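Local coordinates for protein D-aminoacyl-tRNA deacylase (Archaeoglobus fulgidus, PDB 1YQE) that probably hydrolyses D-aminoacyl-tRNAs to free tRNA and D-amino acids, so counteracting the toxicity of these D-aminoacyl-tRNAs, with zinc as cofactor, at residues 231-245 and 258-272. Residues are numbered along the deposited sequence; the frame is centred on the assembly and turned at random.
Sequences LVKAVKLSEAEYIII and VNEAAEVAGVEVLKS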
loop_
_atom_site.group_PDB
_atom_site.type_symbol
_atom_site.label_atom_id
_atom_site.label_comp_id
_atom_site.label_asym_id
_atom_site.label_seq_id
_atom_site.Cartn_x
_atom_site.Cartn_y
_atom_site.Cartn_z
ATOM N N LEU A 231 11.357 5.535 -13.335
ATOM C CA LEU A 231 10.048 4.980 -13.668
ATOM C C LEU A 231 10.165 3.521 -14.100
ATOM O O LEU A 231 9.288 2.713 -13.802
ATOM C CB LEU A 231 9.369 5.802 -14.768
ATOM C CG LEU A 231 8.809 7.155 -14.318
ATOM C CD1 LEU A 231 8.117 7.839 -15.497
ATOM C CD2 LEU A 231 7.821 6.950 -13.172
ATOM N N VAL A 232 11.242 3.182 -14.802
ATOM C CA VAL A 232 11.447 1.798 -15.230
ATOM C C VAL A 232 11.630 0.915 -14.000
ATOM O O VAL A 232 11.117 -0.208 -13.945
ATOM C CB VAL A 232 12.685 1.663 -16.144
ATOM C CG1 VAL A 232 13.081 0.198 -16.279
ATOM C CG2 VAL A 232 12.376 2.250 -17.513
ATOM N N LYS A 233 12.358 1.426 -13.009
ATOM C CA LYS A 233 12.583 0.694 -11.769
ATOM C C LYS A 233 11.256 0.448 -11.050
ATOM O O LYS A 233 11.028 -0.626 -10.497
ATOM C CB LYS A 233 13.508 1.475 -10.829
ATOM C CG LYS A 233 13.553 0.877 -9.424
ATOM C CD LYS A 233 13.999 1.880 -8.355
ATOM C CE LYS A 233 15.477 2.208 -8.450
ATOM N NZ LYS A 233 15.933 3.009 -7.274
ATOM N N ALA A 234 10.393 1.460 -11.045
ATOM C CA ALA A 234 9.092 1.346 -10.396
ATOM C C ALA A 234 8.227 0.295 -11.095
ATOM O O ALA A 234 7.600 -0.541 -10.445
ATOM C CB ALA A 234 8.382 2.698 -10.412
ATOM N N VAL A 235 8.194 0.354 -12.420
ATOM C CA VAL A 235 7.408 -0.592 -13.207
ATOM C C VAL A 235 7.867 -2.032 -12.981
ATOM O O VAL A 235 7.051 -2.911 -12.704
ATOM C CB VAL A 235 7.486 -0.243 -14.715
ATOM C CG1 VAL A 235 7.094 -1.441 -15.573
ATOM C CG2 VAL A 235 6.564 0.928 -15.013
ATOM N N LYS A 236 9.170 -2.270 -13.089
ATOM C CA LYS A 236 9.697 -3.617 -12.900
ATOM C C LYS A 236 9.474 -4.108 -11.478
ATOM O O LYS A 236 9.149 -5.277 -11.256
ATOM C CB LYS A 236 11.188 -3.659 -13.249
ATOM C CG LYS A 236 11.476 -3.398 -14.711
ATOM C CD LYS A 236 12.975 -3.369 -14.998
ATOM C CE LYS A 236 13.621 -4.732 -14.801
ATOM N NZ LYS A 236 15.070 -4.701 -15.142
ATOM N N LEU A 237 9.638 -3.213 -10.511
ATOM C CA LEU A 237 9.446 -3.556 -9.108
ATOM C C LEU A 237 7.977 -3.908 -8.848
ATOM O O LEU A 237 7.668 -4.840 -8.107
ATOM C CB LEU A 237 9.865 -2.373 -8.227
ATOM C CG LEU A 237 10.091 -2.637 -6.739
ATOM C CD1 LEU A 237 11.209 -3.657 -6.569
ATOM C CD2 LEU A 237 10.452 -1.331 -6.037
ATOM N N SER A 238 7.078 -3.156 -9.471
ATOM C CA SER A 238 5.643 -3.372 -9.316
ATOM C C SER A 238 5.135 -4.549 -10.142
ATOM O O SER A 238 4.018 -5.013 -9.934
ATOM C CB SER A 238 4.874 -2.115 -9.736
ATOM O OG SER A 238 5.262 -0.987 -8.968
ATOM N N GLU A 239 5.958 -5.026 -11.071
ATOM C CA GLU A 239 5.582 -6.119 -11.969
ATOM C C GLU A 239 4.407 -5.630 -12.816
ATOM O O GLU A 239 3.517 -6.392 -13.200
ATOM C CB GLU A 239 5.224 -7.387 -11.170
ATOM C CG GLU A 239 6.411 -7.891 -10.336
ATOM C CD GLU A 239 6.189 -9.245 -9.669
ATOM O OE1 GLU A 239 6.943 -9.554 -8.720
ATOM O OE2 GLU A 239 5.287 -10.003 -10.089
ATOM N N ALA A 240 4.438 -4.335 -13.120
ATOM C CA ALA A 240 3.402 -3.686 -13.908
ATOM C C ALA A 240 3.554 -3.908 -15.402
ATOM O O ALA A 240 4.667 -4.031 -15.917
ATOM C CB ALA A 240 3.400 -2.193 -13.623
ATOM N N GLU A 241 2.421 -3.957 -16.092
ATOM C CA GLU A 241 2.421 -4.115 -17.540
ATOM C C GLU A 241 1.912 -2.819 -18.156
ATOM O O GLU A 241 1.768 -2.717 -19.372
ATOM C CB GLU A 241 1.507 -5.271 -17.965
ATOM C CG GLU A 241 2.050 -6.659 -17.655
ATOM C CD GLU A 241 3.436 -6.893 -18.243
ATOM O OE1 GLU A 241 3.685 -6.471 -19.395
ATOM O OE2 GLU A 241 4.278 -7.511 -17.554
ATOM N N TYR A 242 1.659 -1.822 -17.312
ATOM C CA TYR A 242 1.126 -0.545 -17.785
ATOM C C TYR A 242 1.545 0.638 -16.928
ATOM O O TYR A 242 1.934 0.481 -15.774
ATOM C CB TYR A 242 -0.405 -0.553 -17.733
ATOM C CG TYR A 242 -1.099 -1.656 -18.478
ATOM C CD1 TYR A 242 -1.424 -1.515 -19.828
ATOM C CD2 TYR A 242 -1.457 -2.838 -17.831
ATOM C CE1 TYR A 242 -2.092 -2.521 -20.513
ATOM C CE2 TYR A 242 -2.124 -3.854 -18.512
ATOM C CZ TYR A 242 -2.439 -3.688 -19.848
ATOM O OH TYR A 242 -3.114 -4.678 -20.520
ATOM N N ILE A 243 1.444 1.825 -17.517
ATOM C CA ILE A 243 1.686 3.070 -16.803
ATOM C C ILE A 243 0.402 3.839 -17.093
ATOM O O ILE A 243 0.029 4.005 -18.252
ATOM C CB ILE A 243 2.858 3.905 -17.363
ATOM C CG1 ILE A 243 4.182 3.172 -17.167
ATOM C CG2 ILE A 243 2.925 5.253 -16.625
ATOM C CD1 ILE A 243 5.378 3.893 -17.756
ATOM N N ILE A 244 -0.297 4.265 -16.052
ATOM C CA ILE A 244 -1.520 5.036 -16.245
ATOM C C ILE A 244 -1.196 6.478 -15.889
ATOM O O ILE A 244 -0.549 6.738 -14.878
ATOM C CB ILE A 244 -2.661 4.534 -15.332
ATOM C CG1 ILE A 244 -3.092 3.134 -15.762
ATOM C CG2 ILE A 244 -3.845 5.486 -15.402
ATOM C CD1 ILE A 244 -4.034 2.461 -14.784
ATOM N N ILE A 245 -1.636 7.416 -16.722
ATOM C CA ILE A 245 -1.380 8.824 -16.454
ATOM C C ILE A 245 -2.669 9.572 -16.146
ATOM O O ILE A 245 -3.738 9.240 -16.665
ATOM C CB ILE A 245 -0.699 9.529 -17.656
ATOM C CG1 ILE A 245 -1.554 9.355 -18.915
ATOM C CG2 ILE A 245 0.712 8.984 -17.858
ATOM C CD1 ILE A 245 -1.060 10.150 -20.108
ATOM N N VAL A 258 7.625 9.443 -19.278
ATOM C CA VAL A 258 6.704 8.321 -19.119
ATOM C C VAL A 258 6.810 7.447 -20.367
ATOM O O VAL A 258 6.969 6.235 -20.271
ATOM C CB VAL A 258 5.239 8.803 -18.949
ATOM C CG1 VAL A 258 4.263 7.692 -19.328
ATOM C CG2 VAL A 258 5.009 9.231 -17.507
ATOM N N ASN A 259 6.730 8.074 -21.536
ATOM C CA ASN A 259 6.826 7.352 -22.803
ATOM C C ASN A 259 8.188 6.683 -22.942
ATOM O O ASN A 259 8.291 5.577 -23.469
ATOM C CB ASN A 259 6.576 8.304 -23.977
ATOM C CG ASN A 259 5.106 8.640 -24.150
ATOM O OD1 ASN A 259 4.744 9.492 -24.959
ATOM N ND2 ASN A 259 4.251 7.961 -23.395
ATOM N N GLU A 260 9.229 7.355 -22.463
ATOM C CA GLU A 260 10.575 6.799 -22.511
ATOM C C GLU A 260 10.589 5.509 -21.693
ATOM O O GLU A 260 11.036 4.463 -22.165
ATOM C CB GLU A 260 11.593 7.783 -21.918
ATOM C CG GLU A 260 11.825 9.044 -22.739
ATOM C CD GLU A 260 12.871 9.968 -22.123
ATOM O OE1 GLU A 260 12.622 10.534 -21.039
ATOM O OE2 GLU A 260 13.952 10.129 -22.725
ATOM N N ALA A 261 10.083 5.599 -20.464
ATOM C CA ALA A 261 10.030 4.463 -19.547
ATOM C C ALA A 261 9.185 3.323 -20.107
ATOM O O ALA A 261 9.555 2.151 -20.004
ATOM C CB ALA A 261 9.476 4.912 -18.190
ATOM N N ALA A 262 8.047 3.667 -20.699
ATOM C CA ALA A 262 7.167 2.658 -21.272
ATOM C C ALA A 262 7.901 1.866 -22.350
ATOM O O ALA A 262 7.817 0.637 -22.390
ATOM C CB ALA A 262 5.919 3.318 -21.855
ATOM N N GLU A 263 8.630 2.569 -23.215
ATOM C CA GLU A 263 9.373 1.921 -24.293
ATOM C C GLU A 263 10.473 1.005 -23.764
ATOM O O GLU A 263 10.592 -0.144 -24.192
ATOM C CB GLU A 263 9.994 2.969 -25.229
ATOM C CG GLU A 263 8.990 3.911 -25.887
ATOM C CD GLU A 263 9.632 4.846 -26.912
ATOM O OE1 GLU A 263 10.597 5.563 -26.559
ATOM O OE2 GLU A 263 9.166 4.867 -28.073
ATOM N N VAL A 264 11.274 1.514 -22.831
ATOM C CA VAL A 264 12.371 0.736 -22.271
ATOM C C VAL A 264 11.915 -0.501 -21.510
ATOM O O VAL A 264 12.559 -1.548 -21.579
ATOM C CB VAL A 264 13.245 1.603 -21.340
ATOM C CG1 VAL A 264 14.329 0.751 -20.694
ATOM C CG2 VAL A 264 13.870 2.746 -22.136
ATOM N N ALA A 265 10.806 -0.384 -20.787
ATOM C CA ALA A 265 10.277 -1.500 -20.011
ATOM C C ALA A 265 9.320 -2.372 -20.821
ATOM O O ALA A 265 8.939 -3.456 -20.384
ATOM C CB ALA A 265 9.571 -0.975 -18.768
ATOM N N GLY A 266 8.921 -1.894 -21.993
ATOM C CA GLY A 266 8.014 -2.665 -22.829
ATOM C C GLY A 266 6.597 -2.734 -22.296
ATOM O O GLY A 266 5.935 -3.772 -22.386
ATOM N N VAL A 267 6.116 -1.633 -21.730
ATOM C CA VAL A 267 4.761 -1.610 -21.201
ATOM C C VAL A 267 3.926 -0.568 -21.935
ATOM O O VAL A 267 4.469 0.294 -22.628
ATOM C CB VAL A 267 4.768 -1.337 -19.675
ATOM C CG1 VAL A 267 5.538 -2.454 -18.963
ATOM C CG2 VAL A 267 5.402 0.022 -19.375
ATOM N N GLU A 268 2.605 -0.655 -21.792
ATOM C CA GLU A 268 1.704 0.273 -22.465
ATOM C C GLU A 268 1.226 1.435 -21.594
ATOM O O GLU A 268 0.923 1.260 -20.416
ATOM C CB GLU A 268 0.490 -0.492 -23.009
ATOM C CG GLU A 268 -0.622 0.404 -23.542
ATOM C CD GLU A 268 -1.761 -0.386 -24.164
ATOM O OE1 GLU A 268 -2.243 -1.347 -23.526
ATOM O OE2 GLU A 268 -2.177 -0.039 -25.290
ATOM N N VAL A 269 1.159 2.623 -22.189
ATOM C CA VAL A 269 0.692 3.815 -21.484
ATOM C C VAL A 269 -0.796 4.019 -21.763
ATOM O O VAL A 269 -1.215 4.010 -22.918
ATOM C CB VAL A 269 1.425 5.089 -21.956
ATOM C CG1 VAL A 269 0.878 6.305 -21.215
ATOM C CG2 VAL A 269 2.918 4.959 -21.720
ATOM N N LEU A 270 -1.582 4.213 -20.704
ATOM C CA LEU A 270 -3.023 4.428 -20.823
ATOM C C LEU A 270 -3.505 5.656 -20.044
ATOM O O LEU A 270 -3.034 5.926 -18.935
ATOM C CB LEU A 270 -3.788 3.202 -20.310
ATOM C CG LEU A 270 -3.735 1.908 -21.123
ATOM C CD1 LEU A 270 -4.488 0.815 -20.373
ATOM C CD2 LEU A 270 -4.348 2.133 -22.501
ATOM N N LYS A 271 -4.443 6.398 -20.623
ATOM C CA LYS A 271 -4.996 7.570 -19.946
ATOM C C LYS A 271 -6.027 7.069 -18.934
ATOM O O LYS A 271 -6.746 6.115 -19.210
ATOM C CB LYS A 271 -5.631 8.525 -20.965
ATOM C CG LYS A 271 -4.596 9.132 -21.907
ATOM C CD LYS A 271 -5.091 10.373 -22.640
ATOM C CE LYS A 271 -6.055 10.045 -23.766
ATOM N NZ LYS A 271 -6.349 11.272 -24.577
ATOM N N SER A 272 -6.087 7.707 -17.766
ATOM C CA SER A 272 -6.999 7.292 -16.701
ATOM C C SER A 272 -8.462 7.206 -17.122
ATOM O O SER A 272 -9.198 6.339 -16.644
ATOM C CB SER A 272 -6.875 8.229 -15.494
ATOM O OG SER A 272 -7.513 9.472 -15.736
#
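Strands 242-245 and 268-271 pair in parallel, with Tyr242 beside Glu268 and Ile244 beside Leu270. Five backbone hydrogen bonds run between the segments. Ile243 sits at the middle of the run: its N donates to Glu268 O (3.0 Å) and its O accepts from Leu270 N (2.9 Å). The last bond, Ser272 N to Ile245 O (3.0 Å), lies where the next helix begins. Ser272 OG is hydrogen-bonded to Glu247 OE1.

Leu231, Val232 and Val235 of one helix pack on Ala261, Val264 and Ala265 of the other. Leu231 CB touches Ala261 CB at 3.5 Å. The small side chain of Ala261 is consistent with the close approach of the backbones at Val232. The helix axes come within 9.2 Å, crossing at -49°. In the link to the strand, Val267 CG1 meets Val235 CG1 tip to tip (3.9 Å).

Ile243 points from the sheet to helix 258-265. With CG1 beside the backbone N (chi1 -66°) and an extended chi2, CD1 lies against one helix turn, near Val258 O, Ala262 N and the CB atoms of Ala261 and Ala262. Its CG2 packs on Val258 CG1 (3.9 Å), which also touches Ile245 CG2. The side chains of Ile243 and Val267 cross at about a right angle, with CG1 against CG2.

On the other face, Tyr242 and Glu268 lie side by side. Glu268 OE1 approaches the ring edge at CE1 (3.2 Å), with carboxylate and ring planes 20° apart. Leu270 CD1 also touches the ring, and Phe212 stacks edge-to-face with it.

Both helices end in Schellman motifs, at Glu239 and Gly266. Strand 242-245, helix 252-265 and edge strand 268-271 form a beta-alpha-beta unit of the four-stranded parallel sheet.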